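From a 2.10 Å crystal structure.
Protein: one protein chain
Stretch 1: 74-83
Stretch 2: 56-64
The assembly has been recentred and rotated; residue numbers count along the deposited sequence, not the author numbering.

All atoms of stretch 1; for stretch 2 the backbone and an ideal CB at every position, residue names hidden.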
# COMPACT_ATOMS: atom_id res chain seq x y z
N PRO A 74 2.99 -0.34 -0.79
CA PRO A 74 1.72 -0.58 -1.48
C PRO A 74 1.18 -1.95 -1.06
O PRO A 74 1.95 -2.86 -0.77
CB PRO A 74 2.13 -0.58 -2.95
CG PRO A 74 3.40 0.26 -2.99
CD PRO A 74 4.10 -0.05 -1.72
N GLU A 75 -0.14 -2.09 -1.01
CA GLU A 75 -0.75 -3.32 -0.51
C GLU A 75 -0.42 -4.54 -1.39
O GLU A 75 -0.36 -5.66 -0.90
CB GLU A 75 -2.27 -3.14 -0.35
CG GLU A 75 -3.08 -4.43 -0.47
CD GLU A 75 -2.93 -5.35 0.73
OE1 GLU A 75 -2.73 -4.84 1.86
OE2 GLU A 75 -3.02 -6.59 0.55
N ILE A 76 -0.18 -4.31 -2.68
CA ILE A 76 0.14 -5.39 -3.61
C ILE A 76 1.58 -5.93 -3.49
O ILE A 76 1.94 -6.89 -4.17
CB ILE A 76 -0.07 -4.92 -5.06
CG1 ILE A 76 -0.19 -6.13 -5.99
CG2 ILE A 76 1.07 -3.97 -5.47
CD1 ILE A 76 -0.47 -5.75 -7.45
N THR A 77 2.39 -5.32 -2.64
CA THR A 77 3.80 -5.70 -2.51
C THR A 77 4.02 -7.21 -2.28
O THR A 77 4.87 -7.83 -2.92
CB THR A 77 4.50 -4.89 -1.40
OG1 THR A 77 4.38 -3.49 -1.71
CG2 THR A 77 5.98 -5.26 -1.30
N GLN A 78 3.26 -7.80 -1.37
CA GLN A 78 3.44 -9.20 -1.03
C GLN A 78 3.15 -10.07 -2.25
O GLN A 78 3.83 -11.06 -2.50
CB GLN A 78 2.52 -9.59 0.11
CG GLN A 78 2.55 -11.05 0.48
CD GLN A 78 1.91 -11.31 1.82
OE1 GLN A 78 0.84 -11.91 1.91
NE2 GLN A 78 2.53 -10.82 2.88
N ASN A 79 2.12 -9.67 -2.99
CA ASN A 79 1.70 -10.37 -4.18
C ASN A 79 2.81 -10.31 -5.24
O ASN A 79 3.06 -11.30 -5.94
CB ASN A 79 0.38 -9.78 -4.70
CG ASN A 79 -0.09 -10.44 -5.99
OD1 ASN A 79 0.19 -9.95 -7.08
ND2 ASN A 79 -0.77 -11.56 -5.86
N LEU A 80 3.48 -9.17 -5.34
CA LEU A 80 4.65 -9.07 -6.23
C LEU A 80 5.74 -10.07 -5.84
O LEU A 80 6.30 -10.75 -6.70
CB LEU A 80 5.23 -7.66 -6.24
CG LEU A 80 4.32 -6.53 -6.71
CD1 LEU A 80 5.18 -5.33 -7.08
CD2 LEU A 80 3.45 -6.96 -7.88
N PHE A 81 6.06 -10.16 -4.55
CA PHE A 81 7.05 -11.15 -4.12
C PHE A 81 6.61 -12.54 -4.55
O PHE A 81 7.41 -13.34 -5.04
CB PHE A 81 7.23 -11.14 -2.61
CG PHE A 81 8.13 -10.04 -2.10
CD1 PHE A 81 7.87 -8.71 -2.40
CD2 PHE A 81 9.22 -10.34 -1.30
CE1 PHE A 81 8.69 -7.70 -1.90
CE2 PHE A 81 10.04 -9.34 -0.80
CZ PHE A 81 9.78 -8.01 -1.11
N GLN A 82 5.33 -12.84 -4.34
CA GLN A 82 4.79 -14.14 -4.71
C GLN A 82 5.02 -14.41 -6.19
O GLN A 82 5.39 -15.50 -6.59
CB GLN A 82 3.31 -14.23 -4.37
CG GLN A 82 2.63 -15.49 -4.90
CD GLN A 82 1.15 -15.53 -4.54
OE1 GLN A 82 0.78 -15.78 -3.39
NE2 GLN A 82 0.30 -15.31 -5.52
N HIS A 83 4.78 -13.39 -7.01
CA HIS A 83 4.88 -13.55 -8.45
C HIS A 83 6.31 -13.87 -8.86
O HIS A 83 6.55 -14.82 -9.58
CB HIS A 83 4.39 -12.31 -9.20
CG HIS A 83 4.51 -12.42 -10.69
ND1 HIS A 83 3.87 -13.39 -11.42
CD2 HIS A 83 5.21 -11.67 -11.59
CE1 HIS A 83 4.15 -13.24 -12.70
NE2 HIS A 83 4.97 -12.21 -12.83
N UNK A 56 -0.04 -20.73 0.17
CA UNK A 56 -0.56 -20.47 1.51
C UNK A 56 0.37 -19.50 2.25
O UNK A 56 1.51 -19.84 2.56
CB UNK A 56 -0.71 -21.78 2.29
N UNK A 57 -0.11 -18.29 2.53
CA UNK A 57 0.71 -17.30 3.23
C UNK A 57 0.45 -17.24 4.73
O UNK A 57 -0.66 -17.54 5.18
CB UNK A 57 0.47 -15.92 2.62
N UNK A 58 1.46 -16.82 5.48
CA UNK A 58 1.28 -16.41 6.87
C UNK A 58 0.20 -15.34 6.93
O UNK A 58 0.05 -14.57 5.99
CB UNK A 58 2.59 -15.90 7.47
N UNK A 59 -0.54 -15.29 8.04
CA UNK A 59 -1.55 -14.26 8.22
C UNK A 59 -0.92 -12.91 8.58
O UNK A 59 -1.48 -11.86 8.30
CB UNK A 59 -2.54 -14.68 9.30
N UNK A 60 0.25 -12.95 9.21
CA UNK A 60 1.07 -11.76 9.37
C UNK A 60 1.66 -11.44 8.00
O UNK A 60 2.46 -12.22 7.48
CB UNK A 60 2.16 -11.96 10.42
N UNK A 61 1.25 -10.33 7.39
CA UNK A 61 1.66 -10.02 6.02
C UNK A 61 3.00 -9.29 5.98
O UNK A 61 3.48 -8.79 7.00
CB UNK A 61 0.59 -9.17 5.33
N UNK A 62 3.59 -9.23 4.79
CA UNK A 62 4.79 -8.45 4.56
C UNK A 62 4.56 -7.00 4.97
O UNK A 62 5.42 -6.35 5.54
CB UNK A 62 5.21 -8.53 3.09
N UNK A 63 3.36 -6.51 4.66
CA UNK A 63 2.98 -5.16 5.01
C UNK A 63 3.03 -4.97 6.53
O UNK A 63 3.55 -3.96 7.02
CB UNK A 63 1.58 -4.84 4.47
N UNK A 64 2.51 -5.94 7.28
CA UNK A 64 2.53 -5.88 8.74
C UNK A 64 3.94 -5.72 9.30
O UNK A 64 4.19 -4.87 10.14
CB UNK A 64 1.89 -7.14 9.32

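Position 56 lies in a strand, phi/psi -88/113, and its CA-to-CB bond points away from stretch 1. Nothing of stretch 1 lies within 5.5 Å of the ideal CB, so many side chains would suit. The residue is Glu-56, which makes no contact here.

Position 57 ends the strand, and its CB points toward stretch 1. The end of the Gln-78 side chain is close to the ideal CB. Beyond it lie the aliphatic part of Gln-78 and the amide of Gln-82. A long side chain is needed to reach Gln-82, and a flat one could also pack on Gln-78. Arginine, glutamine, tyrosine or tryptophan would be reasonable. The residue is Trp-57. Gln-78 CG sits 3.7 Å from the centroid of the Trp-57 six-membered ring, almost on the ring normal, a CH-pi contact over the face. At the ring edge, Trp-57 NE1 donates a hydrogen bond of 2.8 Å to Gln-82 OE1.

Position 58 points sideways, and no atom of stretch 1 lies within 5.5 Å of its ideal CB. A small polar residue would suit the turn. The residue is Ser-58, whose OG donates to the backbone O of position 60 at 2.7 Å.

Positions 59 and 60 point away into space free of stretch 1, and polar residues would be easy to place. They are Glu-59 and Glu-60, and neither touches stretch 1.

Position 61 has an extended backbone, -86/166, just before helical angles begin. Serine, threonine, aspartate or asparagine could cap the helix. CB points toward stretch 1, and the end of the Gln-78 side chain is close, so little bulk is wanted. The residue is Thr-61, whose OG1 accepts from the backbone N of position 64 at 3.1 Å, the capping bond.

Position 62 is helical and points toward Gln-78, with the Phe-81 ring and the Thr-77 methyl further on. This apolar surface favours leucine, methionine or isoleucine. The residue is Leu-62. Its CD2 lies over one face of Phe-81, 3.8 Å from the ring centroid, and 3.7 Å from Thr-77 CG2.

Position 63 points toward the start of the stretch 1 helix. Nearby are the Glu-75 carboxylate, with OE1 5.0 Å from the ideal CB, and Gln-78 N. Glutamine suits best, because its amide can both accept and donate. Lysine would answer only the carboxylate; glutamate would answer only the N, at the cost of like charge. The residue is Gln-63. Its NE2 lies 3.1 Å from Gln-78 N. A water links the stretches, donating to Gln-63 OE1 at 2.8 Å and to Glu-75 OE1 at 2.6 Å.

Position 64 is helical and out of reach of stretch 1. An acceptor could serve the helix start. Asp-64 OD2 accepts from Thr-61 N at 3.2 Å.

Stretch 2, residues 56-64: EWSEETLQD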
# COMPACT_ATOMS: atom_id res chain seq x y z
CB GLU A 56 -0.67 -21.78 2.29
CG GLU A 56 -1.63 -21.74 3.47
CD GLU A 56 -3.08 -21.77 3.03
OE1 GLU A 56 -3.38 -22.39 1.98
OE2 GLU A 56 -3.93 -21.16 3.72
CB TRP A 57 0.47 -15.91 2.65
CG TRP A 57 1.23 -15.61 1.40
CD1 TRP A 57 0.82 -15.81 0.12
CD2 TRP A 57 2.54 -15.03 1.32
NE1 TRP A 57 1.80 -15.41 -0.76
CE2 TRP A 57 2.86 -14.91 -0.04
CE3 TRP A 57 3.46 -14.60 2.28
CZ2 TRP A 57 4.08 -14.39 -0.48
CZ3 TRP A 57 4.67 -14.08 1.84
CH2 TRP A 57 4.96 -13.97 0.48
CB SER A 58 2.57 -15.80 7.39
OG SER A 58 2.95 -14.72 6.56
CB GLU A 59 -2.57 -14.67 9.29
CG GLU A 59 -3.53 -15.75 8.83
CD GLU A 59 -4.34 -16.33 9.97
OE1 GLU A 59 -4.04 -16.01 11.15
OE2 GLU A 59 -5.27 -17.12 9.69
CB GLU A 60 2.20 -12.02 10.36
CG GLU A 60 2.86 -10.78 10.92
CD GLU A 60 2.06 -10.18 12.05
OE1 GLU A 60 0.84 -9.95 11.87
OE2 GLU A 60 2.65 -9.94 13.13
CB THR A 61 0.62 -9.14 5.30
OG1 THR A 61 0.54 -7.87 5.96
CG2 THR A 61 -0.75 -9.81 5.28
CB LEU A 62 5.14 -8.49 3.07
CG LEU A 62 6.48 -7.88 2.71
CD1 LEU A 62 7.58 -8.63 3.44
CD2 LEU A 62 6.69 -7.94 1.21
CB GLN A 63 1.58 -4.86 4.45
CG GLN A 63 1.54 -4.80 2.90
CD GLN A 63 1.51 -6.19 2.22
OE1 GLN A 63 0.96 -7.16 2.75
NE2 GLN A 63 2.09 -6.26 1.02
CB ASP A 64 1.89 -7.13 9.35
CG ASP A 64 0.38 -7.17 9.16
OD1 ASP A 64 -0.23 -6.11 8.89
OD2 ASP A 64 -0.21 -8.27 9.28
O HOH W 1 -1.27 -5.90 3.77
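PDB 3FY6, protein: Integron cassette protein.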